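Local coordinates for DNA replication licensing factor MCM related protein (Thermoplasma acidophilum, PDB 4ME3) that forms the N-terminal, zinc-binding part of an archaeal MCM protein, probably an ATP-driven helicase that binds and unwinds DNA during replication, at residues D15-K18 with D19-D23; D23-L27 with Y28-D32; V49-R52 with D53-D56. All coordinates share one frame; numbering follows the deposited sequence.

Contact 1: D15-K18 with D19-D23; sequences DRIK and DLWRD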
loop_
_atom_site.group_PDB
_atom_site.type_symbol
_atom_site.label_atom_id
_atom_site.label_comp_id
_atom_site.label_asym_id
_atom_site.label_seq_id
_atom_site.Cartn_x
_atom_site.Cartn_y
_atom_site.Cartn_z
ATOM N N ASP A 15 -11.258 10.443 11.800
ATOM C CA ASP A 15 -11.789 9.802 12.996
ATOM C C ASP A 15 -13.071 9.048 12.671
ATOM O O ASP A 15 -13.292 7.943 13.169
ATOM C CB ASP A 15 -12.053 10.836 14.090
ATOM C CG ASP A 15 -10.780 11.479 14.603
ATOM O OD1 ASP A 15 -9.732 10.799 14.611
ATOM O OD2 ASP A 15 -10.827 12.664 14.999
ATOM N N ARG A 16 -13.916 9.641 11.833
ATOM C CA ARG A 16 -15.168 8.999 11.453
ATOM C C ARG A 16 -14.913 7.745 10.626
ATOM O O ARG A 16 -15.613 6.740 10.778
ATOM C CB ARG A 16 -16.065 9.957 10.666
ATOM C CG ARG A 16 -17.197 9.246 9.935
ATOM C CD ARG A 16 -18.478 10.061 9.910
ATOM N NE ARG A 16 -19.547 9.358 9.201
ATOM C CZ ARG A 16 -20.350 8.449 9.751
ATOM N NH1 ARG A 16 -20.222 8.116 11.030
ATOM N NH2 ARG A 16 -21.288 7.867 9.016
ATOM N N ILE A 17 -13.919 7.808 9.745
ATOM C CA ILE A 17 -13.581 6.659 8.913
ATOM C C ILE A 17 -13.069 5.528 9.799
ATOM O O ILE A 17 -13.459 4.373 9.631
ATOM C CB ILE A 17 -12.542 7.028 7.836
ATOM C CG1 ILE A 17 -13.164 7.985 6.818
ATOM C CG2 ILE A 17 -12.039 5.781 7.122
ATOM C CD1 ILE A 17 -12.173 8.544 5.808
ATOM N N LYS A 18 -12.214 5.866 10.758
ATOM C CA LYS A 18 -11.684 4.871 11.681
ATOM C C LYS A 18 -12.800 4.263 12.531
ATOM O O LYS A 18 -12.806 3.059 12.783
ATOM C CB LYS A 18 -10.597 5.480 12.567
ATOM C CG LYS A 18 -9.326 5.830 11.805
ATOM C CD LYS A 18 -8.342 6.615 12.657
ATOM C CE LYS A 18 -7.644 5.732 13.673
ATOM N NZ LYS A 18 -6.615 6.488 14.440
ATOM N N ASP A 19 -13.749 5.089 12.964
ATOM C CA ASP A 19 -14.881 4.589 13.743
ATOM C C ASP A 19 -15.690 3.583 12.933
ATOM O O ASP A 19 -16.143 2.576 13.464
ATOM C CB ASP A 19 -15.780 5.737 14.207
ATOM C CG ASP A 19 -15.214 6.475 15.404
ATOM O OD1 ASP A 19 -14.378 5.892 16.128
ATOM O OD2 ASP A 19 -15.613 7.637 15.631
ATOM N N LEU A 20 -15.866 3.857 11.644
ATOM C CA LEU A 20 -16.591 2.948 10.763
ATOM C C LEU A 20 -15.868 1.600 10.635
ATOM O O LEU A 20 -16.499 0.542 10.673
ATOM C CB LEU A 20 -16.799 3.592 9.392
ATOM C CG LEU A 20 -17.848 4.709 9.365
ATOM C CD1 LEU A 20 -17.714 5.562 8.115
ATOM C CD2 LEU A 20 -19.246 4.128 9.458
ATOM N N TRP A 21 -14.547 1.635 10.486
ATOM C CA TRP A 21 -13.764 0.401 10.440
ATOM C C TRP A 21 -13.891 -0.374 11.746
ATOM O O TRP A 21 -14.042 -1.594 11.740
ATOM C CB TRP A 21 -12.285 0.693 10.184
ATOM C CG TRP A 21 -11.931 0.884 8.743
ATOM C CD1 TRP A 21 -11.477 2.030 8.156
ATOM C CD2 TRP A 21 -11.997 -0.099 7.703
ATOM N NE1 TRP A 21 -11.259 1.821 6.816
ATOM C CE2 TRP A 21 -11.568 0.521 6.513
ATOM C CE3 TRP A 21 -12.376 -1.442 7.662
ATOM C CZ2 TRP A 21 -11.502 -0.157 5.297
ATOM C CZ3 TRP A 21 -12.314 -2.114 6.456
ATOM C CH2 TRP A 21 -11.879 -1.471 5.290
ATOM N N ARG A 22 -13.810 0.335 12.867
ATOM C CA ARG A 22 -13.871 -0.312 14.176
ATOM C C ARG A 22 -15.136 -1.152 14.329
ATOM O O ARG A 22 -15.074 -2.312 14.735
ATOM C CB ARG A 22 -13.803 0.727 15.298
ATOM C CG ARG A 22 -12.424 1.326 15.498
ATOM C CD ARG A 22 -12.324 2.085 16.811
ATOM N NE ARG A 22 -11.082 2.844 16.897
ATOM C CZ ARG A 22 -10.926 4.084 16.442
ATOM N NH1 ARG A 22 -11.936 4.724 15.868
ATOM N NH2 ARG A 22 -9.754 4.691 16.563
ATOM N N ASP A 23 -16.280 -0.564 14.006
ATOM C CA ASP A 23 -17.544 -1.278 14.111
ATOM C C ASP A 23 -17.601 -2.428 13.114
ATOM O O ASP A 23 -18.124 -3.500 13.418
ATOM C CB ASP A 23 -18.715 -0.329 13.867
ATOM C CG ASP A 23 -19.083 0.476 15.088
ATOM O OD1 ASP A 23 -18.639 0.119 16.198
ATOM O OD2 ASP A 23 -19.829 1.466 14.926
HETATM O O HOH W 1 -11.964 7.406 15.728
#

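Contact 2: D23-L27 with Y28-D32; sequences DFFRL and YGYSD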
loop_
_atom_site.group_PDB
_atom_site.type_symbol
_atom_site.label_atom_id
_atom_site.label_comp_id
_atom_site.label_asym_id
_atom_site.label_seq_id
_atom_site.Cartn_x
_atom_site.Cartn_y
_atom_site.Cartn_z
ATOM N N ASP A 23 -16.280 -0.564 14.006
ATOM C CA ASP A 23 -17.544 -1.278 14.111
ATOM C C ASP A 23 -17.601 -2.428 13.114
ATOM O O ASP A 23 -18.124 -3.500 13.418
ATOM C CB ASP A 23 -18.715 -0.329 13.867
ATOM C CG ASP A 23 -19.083 0.476 15.088
ATOM O OD1 ASP A 23 -18.639 0.119 16.198
ATOM O OD2 ASP A 23 -19.829 1.466 14.926
ATOM N N PHE A 24 -17.058 -2.207 11.920
ATOM C CA PHE A 24 -17.090 -3.230 10.882
ATOM C C PHE A 24 -16.345 -4.496 11.301
ATOM O O PHE A 24 -16.870 -5.607 11.184
ATOM C CB PHE A 24 -16.497 -2.705 9.572
ATOM C CG PHE A 24 -16.305 -3.775 8.545
ATOM C CD1 PHE A 24 -17.388 -4.264 7.829
ATOM C CD2 PHE A 24 -15.055 -4.318 8.315
ATOM C CE1 PHE A 24 -17.219 -5.264 6.894
ATOM C CE2 PHE A 24 -14.881 -5.320 7.384
ATOM C CZ PHE A 24 -15.964 -5.793 6.671
ATOM N N PHE A 25 -15.117 -4.329 11.779
ATOM C CA PHE A 25 -14.286 -5.470 12.135
ATOM C C PHE A 25 -15.001 -6.331 13.168
ATOM O O PHE A 25 -14.984 -7.560 13.085
ATOM C CB PHE A 25 -12.936 -5.011 12.694
ATOM C CG PHE A 25 -12.006 -4.429 11.664
ATOM C CD1 PHE A 25 -11.877 -5.004 10.407
ATOM C CD2 PHE A 25 -11.248 -3.310 11.961
ATOM C CE1 PHE A 25 -11.018 -4.466 9.470
ATOM C CE2 PHE A 25 -10.388 -2.767 11.026
ATOM C CZ PHE A 25 -10.271 -3.350 9.780
ATOM N N ARG A 26 -15.638 -5.680 14.136
ATOM C CA ARG A 26 -16.349 -6.393 15.192
ATOM C C ARG A 26 -17.622 -7.051 14.668
ATOM O O ARG A 26 -17.825 -8.256 14.837
ATOM C CB ARG A 26 -16.703 -5.441 16.336
ATOM C CG ARG A 26 -17.288 -6.149 17.547
ATOM C CD ARG A 26 -17.791 -5.176 18.604
ATOM N NE ARG A 26 -17.671 -3.777 18.200
ATOM C CZ ARG A 26 -16.595 -3.020 18.400
ATOM N NH1 ARG A 26 -15.516 -3.517 18.995
ATOM N NH2 ARG A 26 -16.593 -1.757 17.998
ATOM N N LEU A 27 -18.475 -6.252 14.036
ATOM C CA LEU A 27 -19.773 -6.719 13.558
ATOM C C LEU A 27 -19.667 -7.938 12.656
ATOM O O LEU A 27 -20.466 -8.864 12.767
ATOM C CB LEU A 27 -20.490 -5.611 12.786
ATOM C CG LEU A 27 -21.433 -4.693 13.552
ATOM C CD1 LEU A 27 -21.961 -3.635 12.598
ATOM C CD2 LEU A 27 -22.582 -5.480 14.177
ATOM N N TYR A 28 -18.687 -7.939 11.754
ATOM C CA TYR A 28 -18.587 -8.998 10.754
ATOM C C TYR A 28 -17.593 -10.103 11.106
ATOM O O TYR A 28 -17.278 -10.953 10.273
ATOM C CB TYR A 28 -18.313 -8.395 9.373
ATOM C CG TYR A 28 -19.581 -7.829 8.788
ATOM C CD1 TYR A 28 -20.023 -6.561 9.138
ATOM C CD2 TYR A 28 -20.372 -8.587 7.938
ATOM C CE1 TYR A 28 -21.194 -6.054 8.634
ATOM C CE2 TYR A 28 -21.549 -8.084 7.428
ATOM C CZ TYR A 28 -21.955 -6.819 7.780
ATOM O OH TYR A 28 -23.128 -6.314 7.278
ATOM N N GLY A 29 -17.124 -10.097 12.353
ATOM C CA GLY A 29 -16.403 -11.229 12.908
ATOM C C GLY A 29 -14.941 -11.318 12.526
ATOM O O GLY A 29 -14.365 -12.406 12.523
ATOM N N TYR A 30 -14.332 -10.181 12.210
ATOM C CA TYR A 30 -12.927 -10.164 11.812
ATOM C C TYR A 30 -11.989 -10.173 13.019
ATOM O O TYR A 30 -10.811 -10.493 12.893
ATOM C CB TYR A 30 -12.640 -8.957 10.916
ATOM C CG TYR A 30 -13.134 -9.141 9.496
ATOM C CD1 TYR A 30 -12.353 -9.791 8.549
ATOM C CD2 TYR A 30 -14.387 -8.685 9.109
ATOM C CE1 TYR A 30 -12.803 -9.976 7.257
ATOM C CE2 TYR A 30 -14.845 -8.863 7.813
ATOM C CZ TYR A 30 -14.050 -9.506 6.894
ATOM O OH TYR A 30 -14.512 -9.687 5.609
ATOM N N SER A 31 -12.518 -9.840 14.193
ATOM C CA SER A 31 -11.697 -9.742 15.397
ATOM C C SER A 31 -10.923 -11.025 15.684
ATOM O O SER A 31 -9.754 -10.972 16.069
ATOM C CB SER A 31 -12.565 -9.377 16.602
ATOM O OG SER A 31 -13.193 -8.122 16.410
ATOM N N ASP A 32 -11.567 -12.176 15.502
ATOM C CA ASP A 32 -10.916 -13.453 15.765
ATOM C C ASP A 32 -9.733 -13.680 14.830
ATOM O O ASP A 32 -8.673 -14.130 15.263
ATOM C CB ASP A 32 -11.907 -14.615 15.646
ATOM C CG ASP A 32 -12.670 -14.867 16.935
ATOM O OD1 ASP A 32 -12.326 -14.252 17.967
ATOM O OD2 ASP A 32 -13.606 -15.693 16.920
HETATM O O HOH W 2 -15.424 -9.757 15.688
#

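Contact 3: V49-R52 with D53-D56; sequences VSFR and DLED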
loop_
_atom_site.group_PDB
_atom_site.type_symbol
_atom_site.label_atom_id
_atom_site.label_comp_id
_atom_site.label_asym_id
_atom_site.label_seq_id
_atom_site.Cartn_x
_atom_site.Cartn_y
_atom_site.Cartn_z
ATOM N N VAL A 49 -10.156 -8.376 3.678
ATOM C CA VAL A 49 -11.541 -8.082 4.030
ATOM C C VAL A 49 -12.420 -8.221 2.796
ATOM O O VAL A 49 -12.071 -7.743 1.717
ATOM C CB VAL A 49 -11.688 -6.662 4.609
ATOM C CG1 VAL A 49 -13.148 -6.268 4.702
ATOM C CG2 VAL A 49 -11.015 -6.577 5.975
ATOM N N SER A 50 -13.562 -8.877 2.957
ATOM C CA SER A 50 -14.451 -9.134 1.831
ATOM C C SER A 50 -15.258 -7.894 1.478
ATOM O O SER A 50 -15.900 -7.295 2.337
ATOM C CB SER A 50 -15.400 -10.286 2.160
ATOM O OG SER A 50 -16.307 -10.502 1.096
ATOM N N PHE A 51 -15.238 -7.502 0.210
ATOM C CA PHE A 51 -16.025 -6.355 -0.201
ATOM C C PHE A 51 -17.514 -6.649 -0.040
ATOM O O PHE A 51 -18.313 -5.733 0.151
ATOM C CB PHE A 51 -15.718 -5.952 -1.642
ATOM C CG PHE A 51 -16.312 -4.635 -2.022
ATOM C CD1 PHE A 51 -15.734 -3.453 -1.588
ATOM C CD2 PHE A 51 -17.467 -4.573 -2.782
ATOM C CE1 PHE A 51 -16.282 -2.235 -1.923
ATOM C CE2 PHE A 51 -18.024 -3.354 -3.116
ATOM C CZ PHE A 51 -17.429 -2.185 -2.688
ATOM N N ARG A 52 -17.876 -7.926 -0.104
ATOM C CA ARG A 52 -19.261 -8.345 0.101
ATOM C C ARG A 52 -19.724 -7.968 1.504
ATOM O O ARG A 52 -20.862 -7.536 1.700
ATOM C CB ARG A 52 -19.403 -9.858 -0.076
ATOM C CG ARG A 52 -18.931 -10.405 -1.416
ATOM C CD ARG A 52 -18.690 -11.906 -1.317
ATOM N NE ARG A 52 -18.196 -12.481 -2.566
ATOM C CZ ARG A 52 -17.597 -13.666 -2.663
ATOM N NH1 ARG A 52 -17.403 -14.413 -1.583
ATOM N NH2 ARG A 52 -17.184 -14.105 -3.842
ATOM N N ASP A 53 -18.843 -8.155 2.482
ATOM C CA ASP A 53 -19.136 -7.765 3.859
ATOM C C ASP A 53 -19.233 -6.247 3.983
ATOM O O ASP A 53 -20.139 -5.729 4.632
ATOM C CB ASP A 53 -18.066 -8.302 4.815
ATOM C CG ASP A 53 -18.133 -9.810 4.985
ATOM O OD1 ASP A 53 -19.168 -10.408 4.621
ATOM O OD2 ASP A 53 -17.152 -10.394 5.490
ATOM N N LEU A 54 -18.298 -5.531 3.363
ATOM C CA LEU A 54 -18.305 -4.072 3.419
ATOM C C LEU A 54 -19.595 -3.492 2.840
ATOM O O LEU A 54 -20.193 -2.587 3.422
ATOM C CB LEU A 54 -17.091 -3.501 2.680
ATOM C CG LEU A 54 -15.746 -3.694 3.386
ATOM C CD1 LEU A 54 -14.587 -3.449 2.424
ATOM C CD2 LEU A 54 -15.627 -2.779 4.602
ATOM N N GLU A 55 -20.017 -4.005 1.689
ATOM C CA GLU A 55 -21.262 -3.551 1.065
ATOM C C GLU A 55 -22.464 -3.798 1.973
ATOM O O GLU A 55 -23.347 -2.945 2.100
ATOM C CB GLU A 55 -21.481 -4.260 -0.273
ATOM C CG GLU A 55 -21.317 -3.354 -1.483
ATOM C CD GLU A 55 -21.505 -4.092 -2.794
ATOM O OE1 GLU A 55 -21.460 -5.342 -2.790
ATOM O OE2 GLU A 55 -21.698 -3.421 -3.829
ATOM N N ASP A 56 -22.494 -4.969 2.598
ATOM C CA ASP A 56 -23.583 -5.344 3.495
ATOM C C ASP A 56 -23.616 -4.435 4.721
ATOM O O ASP A 56 -24.681 -4.143 5.271
ATOM C CB ASP A 56 -23.415 -6.797 3.935
ATOM C CG ASP A 56 -24.672 -7.366 4.547
ATOM O OD1 ASP A 56 -25.644 -7.588 3.792
ATOM O OD2 ASP A 56 -24.686 -7.602 5.774
#

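Contact 1: D15-K18 with D19-D23
The guanidinium of R16 has L20 CD1 over the centre of one face, 4.2 Å above the plane. R22, one turn beyond K18 on helix 14-27, turns an edge of its guanidinium toward D15 O, and a water fills the interval, donating to D15 O at 2.9 Å and accepting from R22 NH1 at 2.7 Å. The indole of W21 meets I17 obliquely: its CD1 lies 3.4 Å from I17 O and 3.9 Å from I17 CG2, the two side chains running side by side, while W21 NE1 hydrogen-bonds to Y72 O. The R16 side chain leaves the helix with CG anti to the backbone N (chi1 165°) and then bends at chi2, which brings its head back over L20. R22 crosses the base of K18, NH1 standing 3.6 Å from K18 CB, and its NH1 also forms a salt bridge to D19 OD1 at 2.7 Å. Beneath run the helical i to i+4 bonds, from D19 N to D15 O through R22 N to K18 O. K18 NZ, hydrogen-bonded to Q82, lies 4.2 Å from R22 NH2. The carboxylates of D19 and of D83, which pairs with R22 NE, are likely to offset the repulsion of the two cations.

Contact 2: D23-L27 with Y28-D32
R26 O, near the end of helix 14-27, is held twice: G29 N donates to it at 3.2 Å, reaching it from above the carbonyl plane, and a water donates at 3.0 Å. The same water lies 2.9 Å from S31 OG, in a hydrogen bond that ties the exit of the helix to helix 31-38; S31 OG also bonds to Y84 OH. One residue earlier, F25 O takes the amide of Y30 at 2.8 Å, with the donor nearly along the C=O axis. This pair of bonds, from Y30 N to F25 O and from G29 N to R26 O, is a Schellman motif, and G29 is its C-prime residue, with the positive phi (81°) that closes the helix and turns the chain. The turn gathers F24, Y28 and Y30 into an aromatic cluster. With CG anti to its backbone N (chi1 171°), F24 carries its ring toward the turn, where CD1 and CE1 meet Y28 and CE2 and CZ meet Y30. Its CD1 touches Y28 CD1 at 3.7 Å; the planes lie 27° from parallel but are offset so far that little of one ring covers the other. At its far end F24 CZ meets Y30 CE2 at 3.5 Å, the rings set obliquely. F25, whose CD1 lies 4.1 Å from Y30 CB, packs largely away from the cluster, against strand 46-50 and helix 69-84 of this N-terminal helical region. The tyrosine hydroxyls reach beyond the turn, Y28 OH to D56 and Y30 OH to the backbone N of S50.

Contact 3: V49-R52 with D53-D56
At S50 the chain passes from strand to helix: V49 and S50 have extended backbone angles, and from F51 onward phi and psi are helical, through D56. S50 O opens the helix by accepting from L54 N at 3.1 Å in the carbonyl plane, with a weak, bent second bond from D53 N. E55 N to F51 O, at 2.9 Å, and D56 N to R52 O continue the i to i+4 pattern. S50 is the N-cap: its OG, anti to the backbone N (chi1 177°), accepts weakly from R52 N at 3.2 Å, and D102 binds the same buried hydroxyl. The unit is a strand running straight into a helix, in which strand 46-50 lies parallel to strand 97-101 and helix 51-57 sets off from its end within the MCM N-terminal domain. On the inner side L54 lies across V49, L54 CG being 3.9 Å from V49 CG1, while L54 CD1 comes within 4.2 Å of F51 CD1. The F51 ring, further enclosed by A62 and L66 of helix 59-67, meets E55 along the helix: F51 CE2 is 3.6 Å from E55 CD, and ring and carboxylate planes are 47° apart. Cutting E55 back to an alanine would probably uncover the CE2 side of that ring and leave K106 without the carboxylate of its long, weak ion pair. R52 extends outward from CG to NE, and its NH2 forms a salt bridge with E104. D53 folds back beside the cap, its OD2 3.8 Å from S50 CB and weakly hydrogen-bonded with Y30 OH.

Contact 1 lies within helix 14-27; contact 2 takes up its last turn and the chain that follows, the two sharing D23, with centres about 12 Å apart. Contact 3, about 11 Å from contact 2 and about 15 Å from contact 1 between centres, lies against both. W21 CZ3 packs on L54 CD2 at 3.9 Å, joining contact 1 to contact 3. The interface of contacts 2 and 3 has more to it: F24 CE2 presses on V49 CG1 at 3.3 Å, and helix 51-57 receives a probable hydrogen bond from Y28 OH to D56 OD2 at 2.5 Å and a weaker one between Y30 OH and D53 OD2. All three lie away from the zinc site formed by C147, C150, C169 and C172.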